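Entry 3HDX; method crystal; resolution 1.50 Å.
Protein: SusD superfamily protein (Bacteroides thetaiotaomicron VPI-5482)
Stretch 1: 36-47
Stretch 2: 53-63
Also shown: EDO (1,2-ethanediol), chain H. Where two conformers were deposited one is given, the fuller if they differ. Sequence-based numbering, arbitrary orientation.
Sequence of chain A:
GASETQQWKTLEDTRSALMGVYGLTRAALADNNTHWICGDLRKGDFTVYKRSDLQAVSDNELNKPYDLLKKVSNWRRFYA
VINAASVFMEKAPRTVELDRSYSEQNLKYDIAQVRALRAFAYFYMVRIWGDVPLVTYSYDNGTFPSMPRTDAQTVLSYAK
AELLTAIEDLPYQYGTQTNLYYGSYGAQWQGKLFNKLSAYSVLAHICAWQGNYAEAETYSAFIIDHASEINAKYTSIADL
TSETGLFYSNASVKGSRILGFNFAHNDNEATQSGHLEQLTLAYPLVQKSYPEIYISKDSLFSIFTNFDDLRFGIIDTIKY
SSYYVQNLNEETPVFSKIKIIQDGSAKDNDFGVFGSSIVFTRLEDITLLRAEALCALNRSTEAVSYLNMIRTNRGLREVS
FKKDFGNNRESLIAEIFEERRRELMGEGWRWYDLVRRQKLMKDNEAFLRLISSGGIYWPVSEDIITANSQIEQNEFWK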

ATOM      1  N   TRP A  36      -4.659  -2.606  -6.621  1.00 11.94           N
ATOM      2  CA  TRP A  36      -3.931  -2.771  -7.881  1.00 11.35           C
ATOM      3  C   TRP A  36      -4.504  -1.918  -8.984  1.00 12.09           C
ATOM      4  O   TRP A  36      -3.757  -1.408  -9.819  1.00 11.86           O
ATOM      5  N   ILE A  37      -5.839  -1.798  -9.010  1.00 11.48           N
ATOM      6  CA  ILE A  37      -6.528  -0.973 -10.002  1.00 12.63           C
ATOM      7  C   ILE A  37      -6.086   0.484  -9.849  1.00 12.41           C
ATOM      8  O   ILE A  37      -5.686   1.145 -10.826  1.00 12.58           O
ATOM      9  N   CYS A  38      -6.083   0.964  -8.603  1.00 12.20           N
ATOM     10  CA  CYS A  38      -5.710   2.349  -8.324  1.00 12.80           C
ATOM     11  C   CYS A  38      -4.210   2.602  -8.298  1.00 13.52           C
ATOM     12  O   CYS A  38      -3.799   3.744  -8.582  1.00 13.30           O
ATOM     13  N   GLY A  39      -3.424   1.587  -7.912  1.00 11.89           N
ATOM     14  CA  GLY A  39      -1.991   1.730  -7.704  1.00 12.25           C
ATOM     15  C   GLY A  39      -1.048   1.249  -8.780  1.00 11.92           C
ATOM     16  O   GLY A  39       0.023   1.793  -8.924  1.00 13.53           O
ATOM     17  N   ASP A  40      -1.419   0.182  -9.482  1.00 12.98           N
ATOM     18  CA  ASP A  40      -0.597  -0.417 -10.527  1.00 12.63           C
ATOM     19  C   ASP A  40      -1.115  -0.177 -11.940  1.00 12.03           C
ATOM     20  O   ASP A  40      -0.340   0.077 -12.856  1.00 13.39           O
ATOM     21  N   LEU A  41      -2.433  -0.267 -12.117  1.00 11.02           N
ATOM     22  CA  LEU A  41      -2.999  -0.249 -13.480  1.00 11.37           C
ATOM     23  C   LEU A  41      -3.039   1.130 -14.113  1.00 10.80           C
ATOM     24  O   LEU A  41      -2.757   1.280 -15.318  1.00 11.06           O
ATOM     25  N   ARG A  42      -3.416   2.126 -13.321  1.00 12.44           N
ATOM     26  CA  ARG A  42      -3.589   3.523 -13.752  1.00 12.43           C
ATOM     27  C   ARG A  42      -2.268   4.115 -14.249  1.00 12.44           C
ATOM     28  O   ARG A  42      -1.328   4.304 -13.483  1.00 13.33           O
ATOM     29  N   LYS A  43      -2.215   4.400 -15.550  1.00 11.74           N
ATOM     30  CA  LYS A  43      -1.004   4.854 -16.242  1.00 12.27           C
ATOM     31  C   LYS A  43       0.221   3.966 -15.928  1.00 13.10           C
ATOM     32  O   LYS A  43       1.371   4.416 -15.951  1.00 13.77           O
ATOM     33  N   GLY A  44      -0.055   2.669 -15.743  1.00 12.57           N
ATOM     34  CA  GLY A  44       0.950   1.733 -15.336  1.00 13.37           C
ATOM     35  C   GLY A  44       1.648   1.044 -16.471  1.00 13.95           C
ATOM     36  O   GLY A  44       1.548   1.451 -17.634  1.00 13.90           O
ATOM     37  N   ASP A  45       2.345  -0.034 -16.098  1.00 13.61           N
ATOM     38  CA  ASP A  45       3.155  -0.831 -17.039  1.00 14.60           C
ATOM     39  C   ASP A  45       2.466  -2.055 -17.531  1.00 13.69           C
ATOM     40  O   ASP A  45       3.073  -2.805 -18.299  1.00 15.20           O
ATOM     41  N   PHE A  46       1.203  -2.246 -17.116  1.00 12.95           N
ATOM     42  CA  PHE A  46       0.406  -3.403 -17.536  1.00 13.10           C
ATOM     43  C   PHE A  46      -0.384  -3.118 -18.810  1.00 14.52           C
ATOM     44  O   PHE A  46      -1.138  -2.152 -18.915  1.00 15.16           O
ATOM     45  N   THR A  47      -0.203  -4.019 -19.755  1.00 15.16           N
ATOM     46  CA  THR A  47      -0.995  -4.077 -20.968  1.00 14.78           C
ATOM     47  C   THR A  47      -2.273  -4.839 -20.594  1.00 14.01           C
ATOM     48  O   THR A  47      -2.236  -5.796 -19.805  1.00 14.07           O
ATOM     49  N   ASP A  53     -12.974  -1.969 -19.627  1.00 16.51           N
ATOM     50  CA  ASP A  53     -13.072  -1.307 -18.300  1.00 16.10           C
ATOM     51  C   ASP A  53     -11.687  -1.137 -17.662  1.00 15.31           C
ATOM     52  O   ASP A  53     -11.305  -0.049 -17.260  1.00 14.94           O
ATOM     53  N   LEU A  54     -10.907  -2.206 -17.685  1.00 14.42           N
ATOM     54  CA  LEU A  54      -9.495  -2.145 -17.201  1.00 13.65           C
ATOM     55  C   LEU A  54      -8.686  -1.194 -18.076  1.00 13.48           C
ATOM     56  O   LEU A  54      -7.890  -0.421 -17.574  1.00 13.91           O
ATOM     57  N   GLN A  55      -8.945  -1.189 -19.394  1.00 13.40           N
ATOM     58  CA  GLN A  55      -8.215  -0.299 -20.279  1.00 13.85           C
ATOM     59  C   GLN A  55      -8.523   1.176 -19.922  1.00 12.90           C
ATOM     60  O   GLN A  55      -7.629   2.055 -20.031  1.00 14.45           O
ATOM     61  N   ALA A  56      -9.792   1.458 -19.543  1.00 14.09           N
ATOM     62  CA  ALA A  56     -10.169   2.827 -19.145  1.00 14.18           C
ATOM     63  C   ALA A  56      -9.383   3.284 -17.902  1.00 14.37           C
ATOM     64  O   ALA A  56      -8.902   4.409 -17.849  1.00 15.79           O
ATOM     65  N   VAL A  57      -9.214   2.378 -16.933  1.00 13.91           N
ATOM     66  CA  VAL A  57      -8.382   2.707 -15.763  1.00 13.99           C
ATOM     67  C   VAL A  57      -6.948   3.030 -16.220  1.00 13.04           C
ATOM     68  O   VAL A  57      -6.357   4.055 -15.844  1.00 13.19           O
ATOM     69  N   SER A  58      -6.374   2.133 -17.017  1.00 13.10           N
ATOM     70  CA  SER A  58      -5.023   2.296 -17.503  1.00 12.91           C
ATOM     71  C   SER A  58      -4.815   3.631 -18.231  1.00 12.90           C
ATOM     72  O   SER A  58      -3.791   4.307 -18.042  1.00 14.47           O
ATOM     73  N   ASP A  59      -5.811   4.034 -19.022  1.00 13.09           N
ATOM     74  CA  ASP A  59      -5.766   5.306 -19.732  1.00 14.14           C
ATOM     75  C   ASP A  59      -6.159   6.525 -18.932  1.00 14.67           C
ATOM     76  O   ASP A  59      -6.102   7.629 -19.471  1.00 15.62           O
ATOM     77  N   ASN A  60      -6.520   6.372 -17.654  1.00 13.71           N
ATOM     78  CA  ASN A  60      -7.026   7.492 -16.847  1.00 15.07           C
ATOM     79  C   ASN A  60      -8.333   8.104 -17.397  1.00 15.31           C
ATOM     80  O   ASN A  60      -8.571   9.307 -17.216  1.00 17.50           O
ATOM     81  N   GLU A  61      -9.165   7.264 -18.043  1.00 16.50           N
ATOM     82  CA  GLU A  61     -10.467   7.677 -18.589  0.50 17.07           C
ATOM     83  C   GLU A  61     -11.510   7.236 -17.569  1.00 17.03           C
ATOM     84  O   GLU A  61     -12.346   6.364 -17.829  1.00 18.34           O
ATOM     85  N   LEU A  62     -11.455   7.873 -16.383  1.00 16.28           N
ATOM     86  CA  LEU A  62     -12.244   7.419 -15.241  1.00 15.83           C
ATOM     87  C   LEU A  62     -13.736   7.777 -15.223  1.00 18.21           C
ATOM     88  O   LEU A  62     -14.460   7.309 -14.348  1.00 19.26           O
ATOM     89  N   ASN A  63     -14.125   8.597 -16.201  1.00 19.92           N
ATOM     90  CA  ASN A  63     -15.545   8.961 -16.428  0.50 21.06           C
ATOM     91  C   ASN A  63     -16.242   8.088 -17.459  1.00 22.59           C
ATOM     92  O   ASN A  63     -17.456   8.297 -17.744  1.00 23.60           O
TER

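The firmest polar link between the stretches is a fork: R42 sends both NE and NH2 to N60 OD1, each hydrogen bond 2.8 Å long. The arginine reaches it fully extended, chi1 to chi3 all t, so that a side chain leaving sideways from CA still brings its end to the other stretch. N60, chi1 also t, sits at positive phi where the second helix ends in a Schellman motif, and its OD1 lies at the guanidinium edge, near its plane. One face of that group is covered by L62, whose CD1 comes 3.5 Å from R42 NH2; hydrogen bonds form near the plane and carbon packs over the face.

The backbones join beside this fork. K43 N donates to S58 O at 2.9 Å. Two CA-H...O contacts, S58 CA to L41 O at 3.3 Å and R42 CA to V57 O at 3.5 Å, show how tightly the chains approach just where the first helix gives out.

Water extends the contact on its exposed side. K43 points away, yet its m, m, m, t chain folds back along the second stretch, and water 1 bridges K43 NZ (3.1 Å) and D59 O (2.8 Å). S58, chi1 t, holds two waters through OG: water 3, which donates to G44 O, and water 4, which donates to F46 O. An ethanediol, probably from the crystallisation liquor, also gives its O1 to G44 O at 2.9 Å.

Inward, the contact turns apolar. V57 (t) points toward the first stretch, its CG1 3.8 Å from I37 CG2 and its CB 3.8 Å from L41 CD2. I37 (m, m) brings CD1 to within 3.6 Å of L54 CD2, while L41 (t, p) sets CD2 3.9 Å from that same L54 methyl, CD2. Here the rule is branched apolar side chains packed together, with the polar links at the end of the first helix and beyond.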

ATOM      1  CB  TRP A  36      -3.834  -4.263  -8.248  1.00 11.44           C
ATOM      2  CG  TRP A  36      -3.280  -5.016  -7.078  1.00 13.17           C
ATOM      3  CD1 TRP A  36      -1.972  -5.124  -6.702  1.00 12.61           C
ATOM      4  CD2 TRP A  36      -4.052  -5.651  -6.049  1.00 12.71           C
ATOM      5  NE1 TRP A  36      -1.878  -5.810  -5.514  1.00 13.52           N
ATOM      6  CE2 TRP A  36      -3.138  -6.138  -5.088  1.00 14.44           C
ATOM      7  CE3 TRP A  36      -5.439  -5.849  -5.836  1.00 13.90           C
ATOM      8  CZ2 TRP A  36      -3.560  -6.814  -3.936  1.00 14.51           C
ATOM      9  CZ3 TRP A  36      -5.856  -6.514  -4.684  1.00 13.88           C
ATOM     10  CH2 TRP A  36      -4.915  -6.968  -3.738  1.00 14.57           C
ATOM     11  CB  ILE A  37      -8.081  -1.085  -9.836  1.00 14.67           C
ATOM     12  CG1 ILE A  37      -8.589  -2.479 -10.264  1.00 16.19           C
ATOM     13  CG2 ILE A  37      -8.789   0.054 -10.569  1.00 15.80           C
ATOM     14  CD1 ILE A  37      -8.411  -2.841 -11.680  1.00 16.46           C
ATOM     15  CB  CYS A  38      -6.347   2.838  -7.002  1.00 13.57           C
ATOM     16  SG  CYS A  38      -8.129   2.791  -6.992  1.00 14.13           S
ATOM     17  CB  ASP A  40      -0.463  -1.938 -10.346  1.00 13.65           C
ATOM     18  CG  ASP A  40       0.503  -2.311  -9.274  1.00 14.71           C
ATOM     19  OD1 ASP A  40       1.704  -2.061  -9.426  1.00 20.56           O
ATOM     20  OD2 ASP A  40       0.078  -2.869  -8.273  1.00 16.18           O
ATOM     21  CB  LEU A  41      -4.375  -0.928 -13.480  1.00 11.39           C
ATOM     22  CG  LEU A  41      -5.093  -1.113 -14.837  1.00 12.61           C
ATOM     23  CD1 LEU A  41      -4.256  -1.983 -15.782  1.00 13.58           C
ATOM     24  CD2 LEU A  41      -6.463  -1.753 -14.550  1.00 14.90           C
ATOM     25  CB  ARG A  42      -4.175   4.335 -12.612  1.00 11.29           C
ATOM     26  CG  ARG A  42      -4.655   5.682 -12.994  1.00 12.02           C
ATOM     27  CD  ARG A  42      -5.234   6.382 -11.817  1.00 12.40           C
ATOM     28  NE  ARG A  42      -5.816   7.663 -12.190  1.00 12.95           N
ATOM     29  CZ  ARG A  42      -6.170   8.597 -11.310  1.00 13.40           C
ATOM     30  NH1 ARG A  42      -6.066   8.367  -9.987  1.00 13.89           N
ATOM     31  NH2 ARG A  42      -6.641   9.756 -11.755  1.00 15.11           N
ATOM     32  CB  LYS A  43      -0.726   6.334 -15.968  1.00 12.94           C
ATOM     33  CG  LYS A  43      -1.828   7.290 -16.412  1.00 14.09           C
ATOM     34  CD  LYS A  43      -2.128   7.224 -17.913  1.00 15.10           C
ATOM     35  CE  LYS A  43      -0.931   7.578 -18.775  1.00 16.32           C
ATOM     36  NZ  LYS A  43      -1.194   7.425 -20.245  1.00 17.13           N
ATOM     37  CB  ASP A  45       4.474  -1.196 -16.373  1.00 16.27           C
ATOM     38  CG  ASP A  45       5.311   0.053 -16.071  1.00 16.93           C
ATOM     39  OD1 ASP A  45       5.344   0.930 -16.952  1.00 20.23           O
ATOM     40  OD2 ASP A  45       5.917   0.132 -14.984  1.00 19.91           O
ATOM     41  CB  PHE A  46      -0.517  -3.882 -16.426  1.00 13.26           C
ATOM     42  CG  PHE A  46       0.178  -4.540 -15.292  1.00 13.03           C
ATOM     43  CD1 PHE A  46       0.631  -3.807 -14.219  1.00 14.72           C
ATOM     44  CD2 PHE A  46       0.380  -5.921 -15.282  1.00 14.39           C
ATOM     45  CE1 PHE A  46       1.287  -4.404 -13.161  1.00 14.96           C
ATOM     46  CE2 PHE A  46       1.029  -6.519 -14.225  1.00 14.32           C
ATOM     47  CZ  PHE A  46       1.480  -5.749 -13.144  1.00 14.92           C
ATOM     48  CB  THR A  47      -0.229  -4.818 -22.086  1.00 14.45           C
ATOM     49  OG1 THR A  47       0.891  -4.028 -22.454  1.00 16.30           O
ATOM     50  CG2 THR A  47      -1.104  -5.037 -23.324  1.00 15.02           C
ATOM     51  CB  ASP A  53     -14.134  -1.936 -17.361  1.00 17.42           C
ATOM     52  CG  ASP A  53     -13.911  -3.388 -17.040  1.00 16.79           C
ATOM     53  OD1 ASP A  53     -12.975  -4.039 -17.550  1.00 18.12           O
ATOM     54  OD2 ASP A  53     -14.652  -3.934 -16.190  1.00 17.52           O
ATOM     55  CB  LEU A  54      -8.890  -3.544 -17.193  1.00 14.44           C
ATOM     56  CG  LEU A  54      -9.502  -4.611 -16.283  1.00 13.55           C
ATOM     57  CD1 LEU A  54      -8.757  -5.941 -16.399  1.00 15.20           C
ATOM     58  CD2 LEU A  54      -9.525  -4.166 -14.808  1.00 14.35           C
ATOM     59  CB  GLN A  55      -8.527  -0.598 -21.769  1.00 15.07           C
ATOM     60  CG  GLN A  55      -7.649   0.201 -22.714  1.00 15.28           C
ATOM     61  CD  GLN A  55      -6.195  -0.170 -22.551  1.00 16.39           C
ATOM     62  OE1 GLN A  55      -5.768  -1.253 -22.958  1.00 17.07           O
ATOM     63  NE2 GLN A  55      -5.428   0.715 -21.881  1.00 16.96           N
ATOM     64  CB  ALA A  56     -11.664   2.971 -18.939  1.00 14.99           C
ATOM     65  CB  VAL A  57      -8.352   1.571 -14.743  1.00 13.90           C
ATOM     66  CG1 VAL A  57      -7.399   1.906 -13.577  1.00 14.85           C
ATOM     67  CG2 VAL A  57      -9.794   1.224 -14.253  1.00 13.95           C
ATOM     68  CB  SER A  58      -4.624   1.102 -18.372  1.00 13.35           C
ATOM     69  OG  SER A  58      -3.301   1.247 -18.859  1.00 16.50           O
ATOM     70  CB  ASP A  59      -6.720   5.249 -20.942  1.00 14.88           C
ATOM     71  CG  ASP A  59      -6.313   4.242 -22.010  1.00 17.03           C
ATOM     72  OD1 ASP A  59      -5.127   3.887 -22.131  1.00 17.46           O
ATOM     73  OD2 ASP A  59      -7.226   3.877 -22.805  1.00 18.69           O
ATOM     74  CB  ASN A  60      -5.969   8.591 -16.625  1.00 14.84           C
ATOM     75  CG  ASN A  60      -6.325   9.508 -15.451  1.00 14.50           C
ATOM     76  OD1 ASN A  60      -6.845   9.022 -14.454  1.00 14.38           O
ATOM     77  ND2 ASN A  60      -6.110  10.839 -15.596  1.00 15.81           N
ATOM     78  CB  GLU A  61     -10.704   7.024 -19.954  0.50 17.93           C
ATOM     79  CG  GLU A  61      -9.799   7.537 -21.040  0.50 18.69           C
ATOM     80  CD  GLU A  61     -10.206   8.918 -21.539  0.50 20.04           C
ATOM     81  OE1 GLU A  61     -11.266   9.415 -21.088  0.50 21.69           O
ATOM     82  OE2 GLU A  61      -9.468   9.484 -22.384  0.50 19.45           O
ATOM     83  CB  LEU A  62     -11.558   7.859 -13.939  1.00 14.78           C
ATOM     84  CG  LEU A  62     -10.068   7.536 -13.772  1.00 15.24           C
ATOM     85  CD1 LEU A  62      -9.635   7.967 -12.360  1.00 15.18           C
ATOM     86  CD2 LEU A  62      -9.745   6.060 -14.039  1.00 14.82           C
ATOM     87  CB  ASN A  63     -15.690  10.431 -16.837  0.50 21.06           C
ATOM     88  CG  ASN A  63     -16.066  11.300 -15.705  0.50 19.93           C
ATOM     89  OD1 ASN A  63     -16.267  10.837 -14.577  0.50 20.52           O
ATOM     90  ND2 ASN A  63     -16.167  12.585 -15.987  0.50 20.57           N
TER
HETATM   91  C1  EDO H 607       1.722  -0.474 -21.106  1.00 40.84           C
HETATM   92  O1  EDO H 607       2.208   0.650 -20.374  1.00 40.59           O
HETATM   93  C2  EDO H 607       0.915   0.050 -22.278  1.00 40.81           C
HETATM   94  O2  EDO H 607      -0.220   0.751 -21.745  1.00 40.26           O
HETATM   95  O   HOH W   1      -3.954   8.468 -21.077  1.00 25.92           O
HETATM   96  O   HOH W   2      -2.419   4.710 -21.668  1.00 34.77           O
HETATM   97  O   HOH W   3      -0.865   2.445 -18.889  1.00 22.31           O
HETATM   98  O   HOH W   4      -2.578  -0.399 -20.794  1.00 19.58           O